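PDB 1LF6: glucoamylase from Thermoanaerobacterium thermosaccharolyticum, which hydrolyses terminal alpha-1,4-linked glucose residues one after another from the non-reducing ends of glucan chains, releasing beta-D-glucose. Local coordinates for residues S635-E640 against T646-P651; I323-G328 against Y581-K586; W599-G604 against L652-A657; S34-G39 against F627-G632. All blocks are in the same frame, centred on the assembly; numbering follows the deposited sequence.

Contact 1: S635-E640 against T646-P651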
loop_
_atom_site.group_PDB
_atom_site.type_symbol
_atom_site.label_atom_id
_atom_site.label_comp_id
_atom_site.label_asym_id
_atom_site.label_seq_id
_atom_site.Cartn_x
_atom_site.Cartn_y
_atom_site.Cartn_z
ATOM N N SER A 635 -5.055 -3.588 -6.471
ATOM C CA SER A 635 -4.956 -4.355 -5.241
ATOM C C SER A 635 -3.926 -5.462 -5.391
ATOM O O SER A 635 -3.456 -5.753 -6.488
ATOM C CB SER A 635 -6.314 -4.974 -4.885
ATOM O OG SER A 635 -6.663 -5.992 -5.811
ATOM N N GLU A 636 -3.577 -6.071 -4.268
ATOM C CA GLU A 636 -2.635 -7.171 -4.245
ATOM C C GLU A 636 -3.267 -8.387 -4.924
ATOM O O GLU A 636 -2.600 -9.119 -5.660
ATOM C CB GLU A 636 -2.295 -7.502 -2.793
ATOM C CG GLU A 636 -1.470 -8.759 -2.593
ATOM C CD GLU A 636 -1.288 -9.079 -1.127
ATOM O OE1 GLU A 636 -0.356 -8.524 -0.511
ATOM O OE2 GLU A 636 -2.097 -9.870 -0.591
ATOM N N GLN A 637 -4.563 -8.585 -4.686
ATOM C CA GLN A 637 -5.279 -9.730 -5.242
ATOM C C GLN A 637 -6.664 -9.407 -5.799
ATOM O O GLN A 637 -7.321 -8.476 -5.335
ATOM C CB GLN A 637 -5.447 -10.802 -4.158
ATOM C CG GLN A 637 -4.154 -11.283 -3.531
ATOM C CD GLN A 637 -4.391 -12.305 -2.439
ATOM O OE1 GLN A 637 -5.145 -13.262 -2.623
ATOM N NE2 GLN A 637 -3.745 -12.112 -1.299
ATOM N N VAL A 638 -7.098 -10.202 -6.781
ATOM C CA VAL A 638 -8.417 -10.066 -7.399
ATOM C C VAL A 638 -9.075 -11.448 -7.495
ATOM O O VAL A 638 -8.385 -12.472 -7.531
ATOM C CB VAL A 638 -8.343 -9.464 -8.835
ATOM C CG1 VAL A 638 -7.749 -8.058 -8.785
ATOM C CG2 VAL A 638 -7.528 -10.373 -9.743
ATOM N N TRP A 639 -10.408 -11.471 -7.538
ATOM C CA TRP A 639 -11.166 -12.723 -7.628
ATOM C C TRP A 639 -11.055 -13.371 -9.003
ATOM O O TRP A 639 -10.929 -12.680 -10.018
ATOM C CB TRP A 639 -12.646 -12.472 -7.322
ATOM C CG TRP A 639 -12.918 -12.020 -5.928
ATOM C CD1 TRP A 639 -13.119 -10.739 -5.501
ATOM C CD2 TRP A 639 -13.062 -12.854 -4.776
ATOM N NE1 TRP A 639 -13.388 -10.725 -4.154
ATOM C CE2 TRP A 639 -13.360 -12.012 -3.684
ATOM C CE3 TRP A 639 -12.969 -14.235 -4.560
ATOM C CZ2 TRP A 639 -13.566 -12.504 -2.393
ATOM C CZ3 TRP A 639 -13.175 -14.723 -3.270
ATOM C CH2 TRP A 639 -13.470 -13.855 -2.206
ATOM N N GLU A 640 -11.124 -14.700 -9.041
ATOM C CA GLU A 640 -11.028 -15.432 -10.301
ATOM C C GLU A 640 -12.251 -15.269 -11.197
ATOM O O GLU A 640 -12.122 -15.208 -12.417
ATOM C CB GLU A 640 -10.851 -16.937 -10.069
ATOM C CG GLU A 640 -9.687 -17.361 -9.212
ATOM C CD GLU A 640 -10.050 -17.460 -7.751
ATOM O OE1 GLU A 640 -9.451 -18.312 -7.059
ATOM O OE2 GLU A 640 -10.924 -16.691 -7.292
ATOM N N THR A 646 -10.189 -8.212 -4.108
ATOM C CA THR A 646 -10.639 -8.941 -2.926
ATOM C C THR A 646 -10.416 -7.911 -1.825
ATOM O O THR A 646 -10.229 -6.733 -2.131
ATOM C CB THR A 646 -9.777 -10.194 -2.652
ATOM O OG1 THR A 646 -8.436 -9.802 -2.327
ATOM C CG2 THR A 646 -9.762 -11.105 -3.876
ATOM N N ASP A 647 -10.437 -8.315 -0.561
ATOM C CA ASP A 647 -10.202 -7.334 0.487
ATOM C C ASP A 647 -8.720 -7.293 0.860
ATOM O O ASP A 647 -8.349 -6.876 1.957
ATOM C CB ASP A 647 -11.035 -7.630 1.733
ATOM C CG ASP A 647 -11.325 -6.368 2.532
ATOM O OD1 ASP A 647 -12.212 -5.593 2.101
ATOM O OD2 ASP A 647 -10.653 -6.131 3.566
ATOM N N SER A 648 -7.885 -7.733 -0.070
ATOM C CA SER A 648 -6.448 -7.750 0.135
ATOM C C SER A 648 -5.929 -6.316 0.146
ATOM O O SER A 648 -6.673 -5.368 -0.128
ATOM C CB SER A 648 -5.775 -8.538 -0.988
ATOM O OG SER A 648 -6.118 -7.983 -2.247
ATOM N N ALA A 649 -4.651 -6.163 0.465
ATOM C CA ALA A 649 -4.038 -4.849 0.509
ATOM C C ALA A 649 -4.209 -4.097 -0.814
ATOM O O ALA A 649 -4.212 -4.691 -1.894
ATOM C CB ALA A 649 -2.546 -4.985 0.839
ATOM N N SER A 650 -4.376 -2.785 -0.704
ATOM C CA SER A 650 -4.496 -1.901 -1.860
ATOM C C SER A 650 -4.382 -0.469 -1.343
ATOM O O SER A 650 -4.940 -0.122 -0.306
ATOM C CB SER A 650 -5.831 -2.086 -2.571
ATOM O OG SER A 650 -6.834 -1.320 -1.938
ATOM N N PRO A 651 -3.619 0.374 -2.045
ATOM C CA PRO A 651 -2.858 0.013 -3.250
ATOM C C PRO A 651 -1.616 -0.816 -2.931
ATOM O O PRO A 651 -0.936 -0.550 -1.938
ATOM C CB PRO A 651 -2.497 1.380 -3.849
ATOM C CG PRO A 651 -2.420 2.277 -2.643
ATOM C CD PRO A 651 -3.619 1.830 -1.828
HETATM O O HOH W 1 -3.405 -8.515 1.361
HETATM O O HOH W 2 -7.476 -12.347 -1.229
#
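Thr646 and Gln637 meet through backbone and side chain alike. Among the backbone bonds, Thr646 N donates to Gln637 O (3.1 Å) and Glu636 N to Ala649 O (2.8 Å). Gln637 O also takes the hydroxyl of Ser635, whose OG lies 2.6 Å away; the two donors come from opposite faces of the carbonyl plane, so the oxygen is gripped from above and below.

Hydroxyls form the second group. Ser648 OG accepts a bent bond from Gln637 N (3.0 Å, 137°) and passes its own proton to Thr646 OG1 at 2.9 Å. Thr646 OG1 receives Ser648 N as well, closing an ST turn. A chi1 of 65° turns Thr646 OG1 back over its own chain for this turn and sends CG2 to the other side, where the methyl lies over one face of the five-membered ring of Trp639, a CH-pi contact, 3.6 Å from its centroid and 6° off the normal.

Of the carboxylate and amide groups, Gln637 NE2 reaches Glu636 OE2 (2.9 Å) in its own amide plane, while Glu636 OE1 is hydrogen-bonded to Tyr337 OH. Water 1 joins Glu636 OE2 to Ala649 N.

A valine in place of Thr646 would probably leave Ser648 OG and Ser648 N without their shared acceptor and unsettle the turn. Buried polar atoms are thus matched with donors and acceptors, which probably fixes the orientation of Glu636 near the likely active site.

Contact 2: I323-G328 against Y581-K586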
loop_
_atom_site.group_PDB
_atom_site.type_symbol
_atom_site.label_atom_id
_atom_site.label_comp_id
_atom_site.label_asym_id
_atom_site.label_seq_id
_atom_site.Cartn_x
_atom_site.Cartn_y
_atom_site.Cartn_z
ATOM N N ILE A 323 -4.673 -1.617 5.570
ATOM C CA ILE A 323 -4.617 -2.671 6.570
ATOM C C ILE A 323 -5.502 -3.802 6.054
ATOM O O ILE A 323 -6.681 -3.881 6.396
ATOM C CB ILE A 323 -5.150 -2.164 7.918
ATOM C CG1 ILE A 323 -4.311 -0.970 8.375
ATOM C CG2 ILE A 323 -5.127 -3.286 8.947
ATOM C CD1 ILE A 323 -4.859 -0.256 9.579
ATOM N N PRO A 324 -4.938 -4.692 5.222
ATOM C CA PRO A 324 -5.673 -5.822 4.643
ATOM C C PRO A 324 -6.665 -6.507 5.573
ATOM O O PRO A 324 -6.362 -6.794 6.731
ATOM C CB PRO A 324 -4.561 -6.761 4.161
ATOM C CG PRO A 324 -3.374 -6.363 4.984
ATOM C CD PRO A 324 -3.493 -4.865 5.016
ATOM N N TRP A 325 -7.860 -6.752 5.044
ATOM C CA TRP A 325 -8.920 -7.403 5.798
ATOM C C TRP A 325 -9.099 -6.715 7.147
ATOM O O TRP A 325 -9.422 -7.358 8.150
ATOM C CB TRP A 325 -8.577 -8.884 5.979
ATOM C CG TRP A 325 -8.344 -9.575 4.665
ATOM C CD1 TRP A 325 -9.279 -9.850 3.706
ATOM C CD2 TRP A 325 -7.086 -10.023 4.136
ATOM N NE1 TRP A 325 -8.682 -10.436 2.617
ATOM C CE2 TRP A 325 -7.338 -10.556 2.851
ATOM C CE3 TRP A 325 -5.770 -10.025 4.624
ATOM C CZ2 TRP A 325 -6.323 -11.086 2.044
ATOM C CZ3 TRP A 325 -4.758 -10.552 3.820
ATOM C CH2 TRP A 325 -5.043 -11.076 2.544
ATOM N N GLY A 326 -8.889 -5.399 7.151
ATOM C CA GLY A 326 -9.021 -4.612 8.365
ATOM C C GLY A 326 -10.358 -4.802 9.049
ATOM O O GLY A 326 -10.452 -4.720 10.275
ATOM N N ASP A 327 -11.395 -5.053 8.254
ATOM C CA ASP A 327 -12.738 -5.264 8.781
ATOM C C ASP A 327 -12.718 -6.386 9.817
ATOM O O ASP A 327 -13.463 -6.353 10.799
ATOM C CB ASP A 327 -13.693 -5.635 7.643
ATOM C CG ASP A 327 -15.109 -5.881 8.126
ATOM O OD1 ASP A 327 -15.902 -6.473 7.362
ATOM O OD2 ASP A 327 -15.435 -5.479 9.265
ATOM N N GLY A 328 -11.860 -7.376 9.589
ATOM C CA GLY A 328 -11.753 -8.496 10.507
ATOM C C GLY A 328 -10.570 -8.394 11.452
ATOM O O GLY A 328 -10.353 -9.284 12.276
ATOM N N TYR A 581 -3.021 -17.862 1.233
ATOM C CA TYR A 581 -3.047 -16.465 1.654
ATOM C C TYR A 581 -4.137 -15.632 0.964
ATOM O O TYR A 581 -3.858 -14.872 0.037
ATOM C CB TYR A 581 -1.670 -15.828 1.415
ATOM C CG TYR A 581 -1.517 -14.434 1.992
ATOM C CD1 TYR A 581 -1.276 -13.339 1.165
ATOM C CD2 TYR A 581 -1.600 -14.213 3.368
ATOM C CE1 TYR A 581 -1.119 -12.055 1.692
ATOM C CE2 TYR A 581 -1.445 -12.935 3.907
ATOM C CZ TYR A 581 -1.206 -11.861 3.059
ATOM O OH TYR A 581 -1.056 -10.596 3.585
ATOM N N GLY A 582 -5.376 -15.773 1.431
ATOM C CA GLY A 582 -6.480 -15.021 0.848
ATOM C C GLY A 582 -7.841 -15.429 1.390
ATOM O O GLY A 582 -7.934 -16.363 2.182
ATOM N N GLU A 583 -8.901 -14.742 0.964
ATOM C CA GLU A 583 -10.253 -15.059 1.435
ATOM C C GLU A 583 -10.635 -16.507 1.165
ATOM O O GLU A 583 -10.519 -16.988 0.033
ATOM C CB GLU A 583 -11.287 -14.131 0.793
ATOM C CG GLU A 583 -11.306 -12.741 1.395
ATOM C CD GLU A 583 -10.862 -11.680 0.420
ATOM O OE1 GLU A 583 -9.687 -11.264 0.468
ATOM O OE2 GLU A 583 -11.692 -11.241 -0.396
ATOM N N PRO A 584 -11.112 -17.217 2.203
ATOM C CA PRO A 584 -11.511 -18.622 2.080
ATOM C C PRO A 584 -12.709 -18.790 1.155
ATOM O O PRO A 584 -12.794 -19.753 0.394
ATOM C CB PRO A 584 -11.820 -19.019 3.521
ATOM C CG PRO A 584 -12.371 -17.752 4.091
ATOM C CD PRO A 584 -11.418 -16.702 3.550
ATOM N N SER A 585 -13.630 -17.841 1.225
ATOM C CA SER A 585 -14.816 -17.875 0.391
ATOM C C SER A 585 -15.140 -16.449 0.010
ATOM O O SER A 585 -14.463 -15.511 0.441
ATOM C CB SER A 585 -16.004 -18.481 1.145
ATOM O OG SER A 585 -16.429 -17.630 2.194
ATOM N N LYS A 586 -16.189 -16.292 -0.789
ATOM C CA LYS A 586 -16.615 -14.977 -1.247
ATOM C C LYS A 586 -17.214 -14.153 -0.105
ATOM O O LYS A 586 -17.217 -12.923 -0.156
ATOM C CB LYS A 586 -17.646 -15.135 -2.368
ATOM C CG LYS A 586 -17.820 -13.911 -3.245
ATOM C CD LYS A 586 -16.684 -13.774 -4.246
ATOM C CE LYS A 586 -16.953 -12.633 -5.214
ATOM N NZ LYS A 586 -16.086 -12.700 -6.422
#
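The indole of Trp325 stands on edge against two partners of the loop 581-586, a ring at its benzene end and a carboxylate at its nitrogen. Toward Tyr581 it forms a T-shaped pair: the six-membered ring of Trp325 and the phenol ring have their centroids 5.4 Å apart and planes at 89°, with the indole supplying the edge and the tyrosine the face. CZ3 and CH2 do the touching; Trp325 CZ3 is 3.9 Å from Tyr581 CZ, and CH2 lies over the rim of the phenol face. The hydroxyl of Tyr581 pairs with that of Tyr337.

At the pyrrole edge, Trp325 NE1 donates a nearly straight bond to Glu583 OE1 (2.5 Å, 172°), shorter than usual for N-H...O, so its exact length is doubtful. The oxygen lies in the indole plane, yet the N-H arrives from above the carboxylate plane, the two flat groups being steeply turned against each other. A bend in the Glu583 chain, chi2 114°, swings the carboxylate round to this edge, and its OE2 takes Asp647 N. Between the two partners Gly582 CA approaches Trp325 CZ2 at 4.1 Å. Bond and stack together probably fix the rotation of the indole.

The backbone presents Trp325 from a type II turn, Ile323 to Gly326, that runs into a short 3-10 segment. By similarity Trp325 binds substrate, so the arrangement is consistent with an aromatic wall of the glucose-binding pocket of a family 15 glycoside hydrolase.

Contact 3: W599-G604 against L652-A657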
loop_
_atom_site.group_PDB
_atom_site.type_symbol
_atom_site.label_atom_id
_atom_site.label_comp_id
_atom_site.label_asym_id
_atom_site.label_seq_id
_atom_site.Cartn_x
_atom_site.Cartn_y
_atom_site.Cartn_z
ATOM N N TRP A 599 -3.029 -12.496 -8.515
ATOM C CA TRP A 599 -2.239 -11.293 -8.296
ATOM C C TRP A 599 -1.978 -10.504 -9.569
ATOM O O TRP A 599 -1.233 -10.948 -10.444
ATOM C CB TRP A 599 -0.893 -11.652 -7.656
ATOM C CG TRP A 599 -0.986 -12.104 -6.222
ATOM C CD1 TRP A 599 -1.819 -13.059 -5.710
ATOM C CD2 TRP A 599 -0.185 -11.643 -5.130
ATOM N NE1 TRP A 599 -1.585 -13.223 -4.368
ATOM C CE2 TRP A 599 -0.586 -12.367 -3.984
ATOM C CE3 TRP A 599 0.834 -10.690 -5.007
ATOM C CZ2 TRP A 599 -0.003 -12.165 -2.726
ATOM C CZ3 TRP A 599 1.416 -10.489 -3.756
ATOM C CH2 TRP A 599 0.992 -11.227 -2.630
ATOM N N PRO A 600 -2.596 -9.322 -9.703
ATOM C CA PRO A 600 -2.318 -8.574 -10.932
ATOM C C PRO A 600 -0.808 -8.344 -11.065
ATOM O O PRO A 600 -0.290 -8.153 -12.164
ATOM C CB PRO A 600 -3.124 -7.277 -10.754
ATOM C CG PRO A 600 -3.578 -7.288 -9.309
ATOM C CD PRO A 600 -3.725 -8.736 -8.965
ATOM N N LEU A 601 -0.106 -8.373 -9.935
ATOM C CA LEU A 601 1.349 -8.209 -9.938
ATOM C C LEU A 601 1.958 -9.260 -10.866
ATOM O O LEU A 601 2.851 -8.959 -11.650
ATOM C CB LEU A 601 1.915 -8.401 -8.524
ATOM C CG LEU A 601 3.433 -8.596 -8.379
ATOM C CD1 LEU A 601 4.181 -7.370 -8.885
ATOM C CD2 LEU A 601 3.771 -8.858 -6.916
ATOM N N LEU A 602 1.467 -10.493 -10.771
ATOM C CA LEU A 602 1.980 -11.575 -11.594
ATOM C C LEU A 602 1.562 -11.450 -13.056
ATOM O O LEU A 602 2.184 -12.041 -13.938
ATOM C CB LEU A 602 1.554 -12.924 -11.010
ATOM C CG LEU A 602 2.132 -13.106 -9.601
ATOM C CD1 LEU A 602 1.723 -14.459 -9.032
ATOM C CD2 LEU A 602 3.658 -12.968 -9.664
ATOM N N THR A 603 0.505 -10.687 -13.315
ATOM C CA THR A 603 0.062 -10.456 -14.687
ATOM C C THR A 603 1.117 -9.536 -15.297
ATOM O O THR A 603 1.531 -9.711 -16.439
ATOM C CB THR A 603 -1.307 -9.747 -14.729
ATOM O OG1 THR A 603 -2.320 -10.639 -14.251
ATOM C CG2 THR A 603 -1.640 -9.318 -16.162
ATOM N N GLY A 604 1.543 -8.554 -14.508
ATOM C CA GLY A 604 2.557 -7.621 -14.956
ATOM C C GLY A 604 3.887 -8.319 -15.176
ATOM O O GLY A 604 4.567 -8.069 -16.172
ATOM N N LEU A 652 -1.326 -1.830 -3.750
ATOM C CA LEU A 652 -0.115 -2.627 -3.541
ATOM C C LEU A 652 0.938 -1.887 -4.353
ATOM O O LEU A 652 0.956 -1.957 -5.583
ATOM C CB LEU A 652 -0.271 -4.066 -4.062
ATOM C CG LEU A 652 0.934 -4.980 -3.797
ATOM C CD1 LEU A 652 1.104 -5.180 -2.295
ATOM C CD2 LEU A 652 0.748 -6.326 -4.470
ATOM N N ASN A 653 1.802 -1.161 -3.656
ATOM C CA ASN A 653 2.828 -0.356 -4.305
ATOM C C ASN A 653 3.698 -1.095 -5.309
ATOM O O ASN A 653 4.028 -0.554 -6.364
ATOM C CB ASN A 653 3.681 0.340 -3.241
ATOM C CG ASN A 653 2.876 1.354 -2.435
ATOM O OD1 ASN A 653 1.866 1.879 -2.917
ATOM N ND2 ASN A 653 3.321 1.643 -1.220
ATOM N N TRP A 654 4.060 -2.331 -4.992
ATOM C CA TRP A 654 4.870 -3.141 -5.888
ATOM C C TRP A 654 4.124 -3.383 -7.211
ATOM O O TRP A 654 4.732 -3.368 -8.294
ATOM C CB TRP A 654 5.208 -4.461 -5.185
ATOM C CG TRP A 654 6.071 -5.416 -5.948
ATOM C CD1 TRP A 654 6.643 -5.227 -7.176
ATOM C CD2 TRP A 654 6.420 -6.741 -5.542
ATOM N NE1 TRP A 654 7.325 -6.360 -7.561
ATOM C CE2 TRP A 654 7.203 -7.304 -6.575
ATOM C CE3 TRP A 654 6.146 -7.511 -4.402
ATOM C CZ2 TRP A 654 7.713 -8.604 -6.501
ATOM C CZ3 TRP A 654 6.649 -8.799 -4.329
ATOM C CH2 TRP A 654 7.426 -9.334 -5.373
ATOM N N ALA A 655 2.811 -3.588 -7.132
ATOM C CA ALA A 655 2.016 -3.824 -8.333
ATOM C C ALA A 655 1.944 -2.565 -9.208
ATOM O O ALA A 655 1.968 -2.645 -10.435
ATOM C CB ALA A 655 0.616 -4.278 -7.952
ATOM N N HIS A 656 1.841 -1.403 -8.577
ATOM C CA HIS A 656 1.798 -0.155 -9.327
ATOM C C HIS A 656 3.153 0.094 -9.972
ATOM O O HIS A 656 3.234 0.608 -11.088
ATOM C CB HIS A 656 1.403 1.001 -8.407
ATOM C CG HIS A 656 -0.077 1.120 -8.211
ATOM N ND1 HIS A 656 -0.913 1.628 -9.183
ATOM C CD2 HIS A 656 -0.879 0.716 -7.198
ATOM C CE1 HIS A 656 -2.168 1.526 -8.779
ATOM N NE2 HIS A 656 -2.176 0.975 -7.579
ATOM N N ALA A 657 4.214 -0.289 -9.269
ATOM C CA ALA A 657 5.564 -0.129 -9.783
ATOM C C ALA A 657 5.719 -1.056 -10.984
ATOM O O ALA A 657 6.303 -0.683 -12.006
ATOM C CB ALA A 657 6.586 -0.479 -8.699
#
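The carbonyl oxygen of Leu652, whose side chain meets Trp599 across the contact, is gripped by two amides of its own helix start: His656 N at 3.2 Å and, more weakly, Ala655 N. This starts helix 653-668, with Leu652 at the N-cap; Trp599 immediately precedes helix 600-612. Between the segments the contact is apolar.

Leu601 carries it, laying both methyls over one face of the Trp654 indole. Leu601 CD2 sits above the centre of the benzene ring, 3.6 Å from its centroid and 8° off the normal, a CH-pi contact, while Leu601 CD1 covers the pyrrole side, 3.6 Å from Trp654 NE1. Leu601 extends toward the indole with CG opposite its backbone N (chi1 166°). Behind this pair the helices come close, Leu601 CB lying 4.4 Å from Ala655 CB. Leu652 CD2 reaches the Trp599 ring obliquely, 4.3 Å from CZ3.

Both tryptophans have further aromatic company: Trp654 stacks with His347 of helix 342-355, and Trp599 meets Trp437. Helix 618-627 packs on Pro600 and Thr603, and helix 296-306 on Asn653 and His656, so the two helix starts are packed among neighbouring helices of the alpha/alpha barrel.

Contact 4: S34-G39 against F627-G632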
loop_
_atom_site.group_PDB
_atom_site.type_symbol
_atom_site.label_atom_id
_atom_site.label_comp_id
_atom_site.label_asym_id
_atom_site.label_seq_id
_atom_site.Cartn_x
_atom_site.Cartn_y
_atom_site.Cartn_z
ATOM N N SER A 34 -12.010 -1.201 5.554
ATOM C CA SER A 34 -11.725 -2.080 4.433
ATOM C C SER A 34 -10.421 -1.635 3.773
ATOM O O SER A 34 -10.183 -0.434 3.593
ATOM C CB SER A 34 -12.862 -2.018 3.414
ATOM O OG SER A 34 -12.523 -2.716 2.232
ATOM N N ALA A 35 -9.586 -2.604 3.409
ATOM C CA ALA A 35 -8.302 -2.320 2.780
ATOM C C ALA A 35 -8.416 -1.935 1.303
ATOM O O ALA A 35 -7.433 -1.504 0.695
ATOM C CB ALA A 35 -7.365 -3.516 2.942
ATOM N N GLN A 36 -9.600 -2.106 0.722
ATOM C CA GLN A 36 -9.830 -1.729 -0.674
ATOM C C GLN A 36 -10.045 -0.216 -0.653
ATOM O O GLN A 36 -11.036 0.279 -0.108
ATOM C CB GLN A 36 -11.064 -2.459 -1.231
ATOM C CG GLN A 36 -11.727 -1.797 -2.435
ATOM C CD GLN A 36 -10.844 -1.727 -3.684
ATOM O OE1 GLN A 36 -11.239 -1.127 -4.683
ATOM N NE2 GLN A 36 -9.654 -2.337 -3.633
ATOM N N LYS A 37 -9.103 0.516 -1.237
ATOM C CA LYS A 37 -9.179 1.965 -1.228
ATOM C C LYS A 37 -9.577 2.609 -2.543
ATOM O O LYS A 37 -9.127 2.203 -3.613
ATOM C CB LYS A 37 -7.834 2.550 -0.767
ATOM C CG LYS A 37 -7.343 2.012 0.567
ATOM C CD LYS A 37 -8.351 2.255 1.677
ATOM C CE LYS A 37 -7.803 1.802 3.019
ATOM N NZ LYS A 37 -8.811 1.935 4.115
ATOM N N GLN A 38 -10.422 3.630 -2.442
ATOM C CA GLN A 38 -10.883 4.387 -3.604
ATOM C C GLN A 38 -9.821 5.418 -3.937
ATOM O O GLN A 38 -9.757 5.919 -5.060
ATOM C CB GLN A 38 -12.193 5.111 -3.285
ATOM C CG GLN A 38 -13.415 4.222 -3.248
ATOM C CD GLN A 38 -14.637 4.975 -2.777
ATOM O OE1 GLN A 38 -14.692 5.427 -1.635
ATOM N NE2 GLN A 38 -15.622 5.124 -3.654
ATOM N N GLY A 39 -8.992 5.732 -2.949
ATOM C CA GLY A 39 -7.936 6.703 -3.161
ATOM C C GLY A 39 -7.034 6.875 -1.960
ATOM O O GLY A 39 -7.383 6.484 -0.843
ATOM N N PHE A 627 -7.746 -4.346 -14.100
ATOM C CA PHE A 627 -7.720 -4.873 -12.739
ATOM C C PHE A 627 -7.788 -3.736 -11.725
ATOM O O PHE A 627 -8.246 -3.923 -10.597
ATOM C CB PHE A 627 -6.452 -5.703 -12.508
ATOM C CG PHE A 627 -6.530 -7.102 -13.056
ATOM C CD1 PHE A 627 -5.422 -7.690 -13.662
ATOM C CD2 PHE A 627 -7.716 -7.838 -12.970
ATOM C CE1 PHE A 627 -5.493 -8.990 -14.177
ATOM C CE2 PHE A 627 -7.794 -9.136 -13.482
ATOM C CZ PHE A 627 -6.681 -9.714 -14.088
ATOM N N ALA A 628 -7.331 -2.554 -12.128
ATOM C CA ALA A 628 -7.351 -1.400 -11.247
ATOM C C ALA A 628 -8.808 -1.014 -11.016
ATOM O O ALA A 628 -9.663 -1.256 -11.876
ATOM C CB ALA A 628 -6.581 -0.230 -11.881
ATOM N N ASN A 629 -9.101 -0.433 -9.853
ATOM C CA ASN A 629 -10.470 -0.023 -9.566
ATOM C C ASN A 629 -10.771 1.359 -10.150
ATOM O O ASN A 629 -9.978 1.921 -10.914
ATOM C CB ASN A 629 -10.757 -0.024 -8.055
ATOM C CG ASN A 629 -9.899 0.964 -7.277
ATOM O OD1 ASN A 629 -9.414 1.955 -7.817
ATOM N ND2 ASN A 629 -9.728 0.699 -5.987
ATOM N N GLU A 630 -11.929 1.894 -9.779
ATOM C CA GLU A 630 -12.383 3.188 -10.251
ATOM C C GLU A 630 -11.409 4.308 -9.897
ATOM O O GLU A 630 -11.276 5.272 -10.643
ATOM C CB GLU A 630 -13.765 3.481 -9.675
ATOM C CG GLU A 630 -14.390 4.765 -10.157
ATOM C CD GLU A 630 -15.846 4.845 -9.774
ATOM O OE1 GLU A 630 -16.708 4.557 -10.635
ATOM O OE2 GLU A 630 -16.126 5.179 -8.606
ATOM N N GLY A 631 -10.723 4.169 -8.768
ATOM C CA GLY A 631 -9.759 5.179 -8.364
ATOM C C GLY A 631 -8.377 4.984 -8.970
ATOM O O GLY A 631 -7.438 5.718 -8.641
ATOM N N GLY A 632 -8.252 4.000 -9.856
ATOM C CA GLY A 632 -6.973 3.725 -10.486
ATOM C C GLY A 632 -6.035 2.984 -9.547
ATOM O O GLY A 632 -4.829 2.934 -9.771
HETATM O O HOH W 3 -15.365 3.884 -6.201
#
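The junction between the N-terminal beta-sandwich domain and the alpha/alpha barrel is bridged here by Asn629, which opens a type I turn after helix 618-627 and reaches the chain leading into strand 39-42. Its amide nitrogen serves two acceptors: Asn629 ND2 donates to Gln36 OE1 (2.7 Å, 160°) and to Lys37 O (2.9 Å), one side-chain and one backbone oxygen. The Gln36 and Asn629 side chains approach from opposite directions with their amide planes 80° apart. Gln36 OE1 lies near the plane of the Asn629 amide, while the donor comes from above the Gln36 carbonyl plane. A chi1 of 63° tucks the Asn629 amide back over its own turn, where OD1 accepts a hydrogen bond from Ile633 N and a weak one from Gly631 N. The turn itself is closed by Gly632 N on Asn629 O (2.9 Å).

An alanine at Asn629 is likely to cost Gln36 OE1 and Lys37 O their common donor and to let the turn shift against the other domain.

Gly631 fits close to the 34-39 segment: its CA makes a C-H...O contact with Gln38 O (3.4 Å), on the side where a beta carbon would collide with that oxygen. Water 3 links Gln38 NE2 to Glu630 OE2, 2.8 Å from each. Gln38 OE1 is held by Gly57 N, and Lys37 turns its amine to Glu61 in a salt bridge. This polar seam joins the sandwich to the barrel in a two-domain architecture, a super-beta-sandwich beside a toroid of six helical hairpins.

Contact 1 is the hub. Its centre is about 9 Å from that of contact 2, and the two probably share the bond Asp647 O to Trp325 N (3.1 Å). Toward contact 3, about 10 Å away between centres, Leu652 CD2 packs on Glu636 CA. Toward contact 4, Ser650 OG meets Ala35 O at 2.7 Å, carrying the N-terminal domain up to the 646-651 loop. Contact 1 is nested in the loop closed by contact 3, whereas contacts 3 and 4 cross along the chain. By similarity the site includes Trp325 in contact 2 and Glu438, whose side chain is about 9 Å from that of Glu636 and 8 Å from those of Tyr581 and Trp654.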